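PDB 5EWQ: amidase, which probably hydrolyses carboxylic amides to the acid and ammonia, as expected of an amidase of the amidase signature family. Local coordinates for residues Ile15-Glu20 and Ser397-Lys402; Ala332-Lys337 and Ser505-Pro510; Val469-Asp474 and Val480-Val485. All coordinates share one frame; numbering follows the deposited sequence.

Interaction 1: Ile15-Glu20 and Ser397-Lys402; sequences IVYDKE and SNRRIK
Tyr17 and Arg399 form a cation-pi stack that joins the loop before helix 20-28 to the short helix 397-400. This is the tightly packed part of the contact. The guanidinium lies almost flat over one face of the phenol ring, with the planes 20° apart. Arg399 CZ is 3.8 Å from the centroid of the Tyr17 ring. The two side chains run past each other in opposite directions. Arg399 NH2 lies near Tyr17 CD2, at 3.2 Å, and Arg399 NH1 lies over Tyr17 CB. Bends at chi2 and chi3 bring Arg399 CD over the same ring, in a CH-pi contact 4.2 Å from the Tyr17 centroid. Outside partners help to place both groups: Tyr17 OH is hydrogen-bonded to Tyr183 OH, and Arg399 NH2 makes a weak hydrogen bond to Gly185 O.

The other part is looser and purely apolar. Ile15 and Lys402 reach toward each other and meet tip to tip. All the touching residues are partly exposed. The Lys402 chain is extended as far as CE and bends at its last torsion (chi4 62°), turning NZ aside. The methylene below it makes the contact, with Lys402 CE 3.6 Å from Ile15 CD1.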
# COMPACT_ATOMS: atom_id res chain seq x y z
N ILE A 15 0.59 -3.83 -21.43
CA ILE A 15 2.00 -4.14 -21.59
C ILE A 15 2.49 -5.02 -20.44
O ILE A 15 2.34 -4.68 -19.27
CB ILE A 15 2.86 -2.86 -21.63
CG1 ILE A 15 2.35 -1.91 -22.72
CG2 ILE A 15 4.31 -3.20 -21.86
CD1 ILE A 15 3.11 -0.61 -22.79
N VAL A 16 3.06 -6.17 -20.79
CA VAL A 16 3.55 -7.12 -19.79
C VAL A 16 4.97 -7.58 -20.11
O VAL A 16 5.21 -8.18 -21.16
CB VAL A 16 2.63 -8.35 -19.69
CG1 VAL A 16 3.23 -9.38 -18.75
CG2 VAL A 16 1.24 -7.94 -19.22
N TYR A 17 5.90 -7.30 -19.20
CA TYR A 17 7.29 -7.69 -19.37
C TYR A 17 7.64 -8.91 -18.52
O TYR A 17 7.16 -9.03 -17.39
CB TYR A 17 8.23 -6.54 -19.00
CG TYR A 17 8.03 -5.27 -19.79
CD1 TYR A 17 7.99 -5.29 -21.18
CD2 TYR A 17 7.88 -4.05 -19.15
CE1 TYR A 17 7.81 -4.13 -21.91
CE2 TYR A 17 7.70 -2.88 -19.87
CZ TYR A 17 7.67 -2.93 -21.24
OH TYR A 17 7.49 -1.77 -21.96
N ASP A 18 8.47 -9.79 -19.07
CA ASP A 18 9.04 -10.91 -18.33
C ASP A 18 7.98 -11.73 -17.59
O ASP A 18 7.95 -11.75 -16.36
CB ASP A 18 10.10 -10.40 -17.35
CG ASP A 18 10.99 -11.51 -16.81
OD1 ASP A 18 10.99 -12.61 -17.41
OD2 ASP A 18 11.68 -11.28 -15.80
N LYS A 19 7.12 -12.39 -18.34
CA LYS A 19 6.00 -13.12 -17.76
C LYS A 19 6.45 -14.38 -17.02
O LYS A 19 5.82 -14.80 -16.05
CB LYS A 19 4.99 -13.49 -18.85
CG LYS A 19 3.68 -14.04 -18.33
CD LYS A 19 2.50 -13.24 -18.84
CE LYS A 19 2.36 -13.35 -20.35
NZ LYS A 19 1.15 -12.64 -20.85
N GLU A 20 7.56 -14.96 -17.47
CA GLU A 20 8.07 -16.19 -16.87
C GLU A 20 8.74 -15.95 -15.52
O GLU A 20 9.12 -16.89 -14.82
CB GLU A 20 9.05 -16.88 -17.82
CG GLU A 20 8.40 -17.42 -19.08
CD GLU A 20 7.36 -18.49 -18.80
OE1 GLU A 20 7.54 -19.26 -17.83
OE2 GLU A 20 6.36 -18.57 -19.55
N SER A 397 16.08 2.97 -24.51
CA SER A 397 15.01 3.86 -24.07
C SER A 397 13.62 3.24 -24.18
O SER A 397 12.84 3.30 -23.23
CB SER A 397 15.05 5.16 -24.87
OG SER A 397 16.30 5.81 -24.73
N ASN A 398 13.32 2.65 -25.33
CA ASN A 398 11.99 2.10 -25.59
C ASN A 398 11.56 1.05 -24.58
O ASN A 398 10.36 0.85 -24.34
CB ASN A 398 11.94 1.52 -27.01
CG ASN A 398 10.54 1.10 -27.41
OD1 ASN A 398 9.55 1.67 -26.95
ND2 ASN A 398 10.45 0.09 -28.27
N ARG A 399 12.53 0.37 -23.99
CA ARG A 399 12.24 -0.68 -23.02
C ARG A 399 12.35 -0.17 -21.59
O ARG A 399 11.46 -0.39 -20.77
CB ARG A 399 13.20 -1.86 -23.23
CG ARG A 399 12.56 -3.24 -23.08
CD ARG A 399 11.82 -3.38 -21.75
NE ARG A 399 11.86 -4.73 -21.21
CZ ARG A 399 11.50 -5.04 -19.97
NH1 ARG A 399 11.56 -6.29 -19.55
NH2 ARG A 399 11.07 -4.09 -19.16
N ARG A 400 13.44 0.52 -21.29
CA ARG A 400 13.77 0.88 -19.91
C ARG A 400 13.09 2.17 -19.45
O ARG A 400 12.79 2.33 -18.26
CB ARG A 400 15.29 0.99 -19.76
CG ARG A 400 16.00 -0.29 -20.15
CD ARG A 400 17.51 -0.15 -20.16
NE ARG A 400 18.15 -1.40 -20.56
CZ ARG A 400 19.46 -1.58 -20.66
NH1 ARG A 400 20.29 -0.58 -20.39
NH2 ARG A 400 19.94 -2.75 -21.03
N ILE A 401 12.84 3.09 -20.37
CA ILE A 401 12.14 4.33 -20.05
C ILE A 401 11.18 4.72 -21.17
O ILE A 401 11.35 5.74 -21.83
CB ILE A 401 13.12 5.50 -19.80
CG1 ILE A 401 14.28 5.44 -20.80
CG2 ILE A 401 13.65 5.45 -18.38
CD1 ILE A 401 15.16 6.67 -20.77
N LYS A 402 10.15 3.89 -21.36
CA LYS A 402 9.16 4.10 -22.41
C LYS A 402 8.53 5.49 -22.34
O LYS A 402 8.23 6.10 -23.37
CB LYS A 402 8.07 3.03 -22.33
CG LYS A 402 6.93 3.22 -23.32
CD LYS A 402 5.82 2.20 -23.10
CE LYS A 402 4.63 2.47 -24.00
NZ LYS A 402 4.98 2.37 -25.44

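Interaction 2: Ala332-Lys337 and Ser505-Pro510; sequences AEKIRK and SKNRKP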
# COMPACT_ATOMS: atom_id res chain seq x y z
N ALA A 332 -21.16 10.13 -2.84
CA ALA A 332 -20.83 11.11 -1.80
C ALA A 332 -21.99 11.29 -0.83
O ALA A 332 -21.78 11.48 0.37
CB ALA A 332 -20.46 12.44 -2.43
N GLU A 333 -23.21 11.22 -1.35
CA GLU A 333 -24.41 11.37 -0.52
C GLU A 333 -24.57 10.19 0.43
O GLU A 333 -25.01 10.36 1.57
CB GLU A 333 -25.65 11.51 -1.40
N LYS A 334 -24.20 9.00 -0.03
CA LYS A 334 -24.31 7.80 0.78
C LYS A 334 -23.27 7.79 1.89
O LYS A 334 -23.48 7.20 2.95
CB LYS A 334 -24.17 6.54 -0.09
CG LYS A 334 -24.49 5.25 0.64
CD LYS A 334 -24.32 4.04 -0.27
CE LYS A 334 -24.68 2.75 0.46
NZ LYS A 334 -23.85 2.55 1.68
N ILE A 335 -22.14 8.45 1.64
CA ILE A 335 -21.09 8.58 2.65
C ILE A 335 -21.60 9.34 3.87
O ILE A 335 -21.40 8.91 5.00
CB ILE A 335 -19.85 9.29 2.08
CG1 ILE A 335 -19.20 8.45 0.99
CG2 ILE A 335 -18.84 9.57 3.19
CD1 ILE A 335 -17.94 9.06 0.41
N ARG A 336 -22.28 10.46 3.62
CA ARG A 336 -22.86 11.25 4.70
C ARG A 336 -23.91 10.45 5.46
O ARG A 336 -23.95 10.47 6.69
CB ARG A 336 -23.49 12.53 4.16
CG ARG A 336 -22.51 13.49 3.51
CD ARG A 336 -23.12 14.88 3.36
NE ARG A 336 -24.38 14.85 2.62
CZ ARG A 336 -25.08 15.93 2.29
NH1 ARG A 336 -26.21 15.81 1.61
NH2 ARG A 336 -24.64 17.13 2.65
N LYS A 337 -24.76 9.74 4.71
CA LYS A 337 -25.82 8.93 5.30
C LYS A 337 -25.25 7.86 6.22
O LYS A 337 -25.67 7.73 7.37
CB LYS A 337 -26.68 8.29 4.21
CG LYS A 337 -27.72 7.32 4.74
CD LYS A 337 -28.54 6.72 3.61
CE LYS A 337 -29.49 5.64 4.12
NZ LYS A 337 -30.43 6.17 5.14
N SER A 505 -21.98 0.19 6.41
CA SER A 505 -22.13 0.62 5.02
C SER A 505 -21.94 -0.56 4.06
O SER A 505 -22.81 -0.82 3.23
CB SER A 505 -21.13 1.73 4.69
OG SER A 505 -19.79 1.28 4.86
N LYS A 506 -20.82 -1.25 4.20
CA LYS A 506 -20.49 -2.41 3.36
C LYS A 506 -20.59 -2.09 1.87
O LYS A 506 -21.45 -2.63 1.17
CB LYS A 506 -21.39 -3.60 3.70
CG LYS A 506 -21.19 -4.16 5.10
CD LYS A 506 -22.12 -5.33 5.35
CE LYS A 506 -21.90 -5.93 6.73
NZ LYS A 506 -22.83 -7.07 6.99
N ASN A 507 -19.72 -1.21 1.39
CA ASN A 507 -19.76 -0.78 0.00
C ASN A 507 -18.94 -1.68 -0.92
O ASN A 507 -19.22 -1.76 -2.12
CB ASN A 507 -19.25 0.66 -0.12
CG ASN A 507 -20.08 1.64 0.69
OD1 ASN A 507 -21.18 2.03 0.30
ND2 ASN A 507 -19.54 2.05 1.84
N ARG A 508 -17.94 -2.35 -0.36
CA ARG A 508 -17.01 -3.13 -1.17
C ARG A 508 -17.66 -4.38 -1.77
O ARG A 508 -18.22 -5.21 -1.06
CB ARG A 508 -15.80 -3.55 -0.34
CG ARG A 508 -14.59 -3.93 -1.19
CD ARG A 508 -13.55 -4.69 -0.38
NE ARG A 508 -13.70 -6.13 -0.54
CZ ARG A 508 -13.10 -6.84 -1.50
NH1 ARG A 508 -12.32 -6.24 -2.38
NH2 ARG A 508 -13.29 -8.15 -1.57
N LYS A 509 -17.59 -4.48 -3.09
CA LYS A 509 -18.02 -5.68 -3.80
C LYS A 509 -16.83 -6.33 -4.50
O LYS A 509 -16.02 -5.64 -5.11
CB LYS A 509 -19.12 -5.35 -4.82
CG LYS A 509 -20.43 -4.89 -4.22
CD LYS A 509 -21.47 -4.68 -5.31
CE LYS A 509 -22.81 -4.25 -4.73
NZ LYS A 509 -23.84 -4.06 -5.79
N PRO A 510 -16.72 -7.66 -4.41
CA PRO A 510 -15.67 -8.41 -5.10
C PRO A 510 -15.71 -8.20 -6.61
O PRO A 510 -16.78 -8.30 -7.21
CB PRO A 510 -15.97 -9.87 -4.74
CG PRO A 510 -16.74 -9.79 -3.46
CD PRO A 510 -17.57 -8.54 -3.58
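Lys334 and Asn507 make the one hydrogen bond of this contact. Lys334 NZ donates to Asn507 OD1 over 3.1 Å. The angle at the oxygen, C=O...NZ, is 134°, and the ammonium is tilted 28° from the carbonyl plane. The two side chains approach from opposite directions. Lys334 is extended from CB to CE, then turns at the last bond (chi4 -58°), and this brings NZ to the amide oxygen.

The main partner of the Lys334 charge is Asp338 OD2, one turn on in the same helix, in a salt bridge. The lysine thus links a carboxylate of helix 329-341 to the amide of the C-terminal segment. The other end of that amide is also held, because Asn507 ND2 donates to Pro470 O. Both ends of the buried side chain are satisfied, which fixes its rotation. The nearby ammonium would probably polarise the amide.

The rest is close approach alone. Lys334 CE passes 3.6 Å from Asn507 OD1. Lys334 NZ is 3.9 Å from Ser505 O and 4.1 Å from Ser505 CB. Ser505 itself is tied back to the end of helix 491-503. Its OG is hydrogen-bonded to Tyr501 O, its strongest partner, with Glu502 O as a shared or alternative acceptor.

This is a lysine-to-amide hydrogen bond between a helix and a C-terminal tail, on the outside of the alpha/beta amidase fold. It lies beside the C-terminal part of strand 466-473, an inner strand of the large mixed sheet.

Interaction 3: Val469-Asp474 and Val480-Val485; sequences VPAGYD and VGAVFV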
# COMPACT_ATOMS: atom_id res chain seq x y z
N VAL A 469 -11.12 3.71 3.13
CA VAL A 469 -12.18 2.72 3.25
C VAL A 469 -13.11 2.81 2.04
O VAL A 469 -13.55 3.90 1.68
CB VAL A 469 -13.00 2.90 4.55
CG1 VAL A 469 -14.13 1.89 4.63
CG2 VAL A 469 -12.10 2.79 5.77
N PRO A 470 -13.40 1.66 1.39
CA PRO A 470 -14.29 1.60 0.22
C PRO A 470 -15.62 2.31 0.44
O PRO A 470 -16.40 1.91 1.31
CB PRO A 470 -14.50 0.09 0.04
CG PRO A 470 -13.26 -0.52 0.57
CD PRO A 470 -12.83 0.35 1.72
N ALA A 471 -15.87 3.35 -0.34
CA ALA A 471 -17.07 4.16 -0.17
C ALA A 471 -18.15 3.83 -1.20
O ALA A 471 -19.26 4.35 -1.14
CB ALA A 471 -16.72 5.64 -0.24
N GLY A 472 -17.81 2.97 -2.16
CA GLY A 472 -18.77 2.55 -3.16
C GLY A 472 -18.27 2.68 -4.59
O GLY A 472 -17.07 2.67 -4.84
N TYR A 473 -19.21 2.81 -5.52
CA TYR A 473 -18.89 2.89 -6.94
C TYR A 473 -19.79 3.90 -7.63
O TYR A 473 -21.00 3.94 -7.38
CB TYR A 473 -19.03 1.52 -7.60
CG TYR A 473 -18.36 0.40 -6.83
CD1 TYR A 473 -17.02 0.08 -7.04
CD2 TYR A 473 -19.07 -0.34 -5.89
CE1 TYR A 473 -16.41 -0.94 -6.33
CE2 TYR A 473 -18.46 -1.36 -5.18
CZ TYR A 473 -17.13 -1.66 -5.41
OH TYR A 473 -16.53 -2.67 -4.70
N ASP A 474 -19.22 4.71 -8.51
CA ASP A 474 -19.97 5.75 -9.21
C ASP A 474 -20.90 5.14 -10.26
O ASP A 474 -21.06 3.92 -10.34
CB ASP A 474 -19.03 6.77 -9.85
CG ASP A 474 -18.15 6.16 -10.93
OD1 ASP A 474 -18.04 4.92 -10.98
OD2 ASP A 474 -17.56 6.93 -11.72
N VAL A 480 -14.80 4.27 -5.77
CA VAL A 480 -14.56 5.51 -5.03
C VAL A 480 -14.42 5.19 -3.54
O VAL A 480 -15.28 4.55 -2.95
CB VAL A 480 -15.70 6.52 -5.23
CG1 VAL A 480 -15.57 7.67 -4.24
CG2 VAL A 480 -15.72 7.03 -6.66
N GLY A 481 -13.31 5.63 -2.95
CA GLY A 481 -13.05 5.36 -1.55
C GLY A 481 -13.17 6.58 -0.67
O GLY A 481 -13.08 7.71 -1.13
N ALA A 482 -13.37 6.34 0.63
CA ALA A 482 -13.41 7.41 1.61
C ALA A 482 -12.18 7.32 2.51
O ALA A 482 -12.05 6.39 3.30
CB ALA A 482 -14.68 7.35 2.43
N VAL A 483 -11.29 8.30 2.39
CA VAL A 483 -10.05 8.29 3.16
C VAL A 483 -10.16 9.18 4.39
O VAL A 483 -10.47 10.36 4.30
CB VAL A 483 -8.85 8.76 2.31
CG1 VAL A 483 -7.57 8.71 3.12
CG2 VAL A 483 -8.73 7.90 1.06
N PHE A 484 -9.90 8.59 5.56
CA PHE A 484 -10.03 9.29 6.83
C PHE A 484 -8.70 9.82 7.34
O PHE A 484 -7.70 9.10 7.34
CB PHE A 484 -10.66 8.38 7.88
CG PHE A 484 -12.07 7.98 7.58
CD1 PHE A 484 -12.34 6.89 6.77
CD2 PHE A 484 -13.14 8.68 8.13
CE1 PHE A 484 -13.65 6.52 6.49
CE2 PHE A 484 -14.44 8.32 7.85
CZ PHE A 484 -14.70 7.23 7.03
N VAL A 485 -8.69 11.08 7.77
CA VAL A 485 -7.50 11.67 8.39
C VAL A 485 -7.64 11.67 9.90
O VAL A 485 -8.53 12.32 10.45
CB VAL A 485 -7.26 13.11 7.91
CG1 VAL A 485 -6.15 13.76 8.72
CG2 VAL A 485 -6.91 13.12 6.43
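Ala482 N donates to Val469 O over 2.7 Å, the shortest hydrogen bond between these two segments of an antiparallel beta hairpin. The bond is nearly straight, with an N-H...O angle of 169°. The return bond, Val469 N to Ala482 O, is 2.8 Å long. Together they make Val469 and Ala482 a hydrogen-bonded pair.

Next comes the non-hydrogen-bonded pair Pro470 and Gly481, whose CA atoms are 4.3 Å apart. The regular pairing then breaks at a classic beta bulge. Ala471 and Gly472 both face Val480. Ala471 N donates to Val480 O at 2.9 Å. Val480 N instead bonds to Gly472 O, also at 2.9 Å. At the Gly472 backbone angles (phi 129°) a CB would be jammed against the carbonyl oxygen of Ala471, which calls for glycine.

Apolar groups fill in beside the backbone. Ala471 CB touches Ala482 CB at 3.8 Å. Tyr501 of helix 491-503 covers Val469, Ala471 and Ala482, and its ring meets Phe484 edge-to-face. On the far strand, Phe484 CG is anti to its carbonyl carbon (chi1 -65°). This carries the ring across toward strand 466-473, where Phe484 CE1 meets Val469 CG2 obliquely at 4.1 Å.

In the fold
From the N terminus, residues 15-20 open interaction 1, which closes at 397-402 after 376 intervening residues. Within that span, helix 329-341 opens interaction 2, and its partner comes only at 505-510 near the C terminus. The two long loops therefore cross. Their centres are 38 Å apart and they do not touch. Interaction 3 is a local hairpin closed after interaction 1 ends and wholly within the span of interaction 2. These two are neighbours, with centres 7 Å apart. Lys509 N probably bonds to Tyr473 OH, and this links the C-terminal tail to the hairpin. Interaction 1 ties the N-terminal region to helix 397-400 at the surface, while interactions 2 and 3 join sheet, helix and tail.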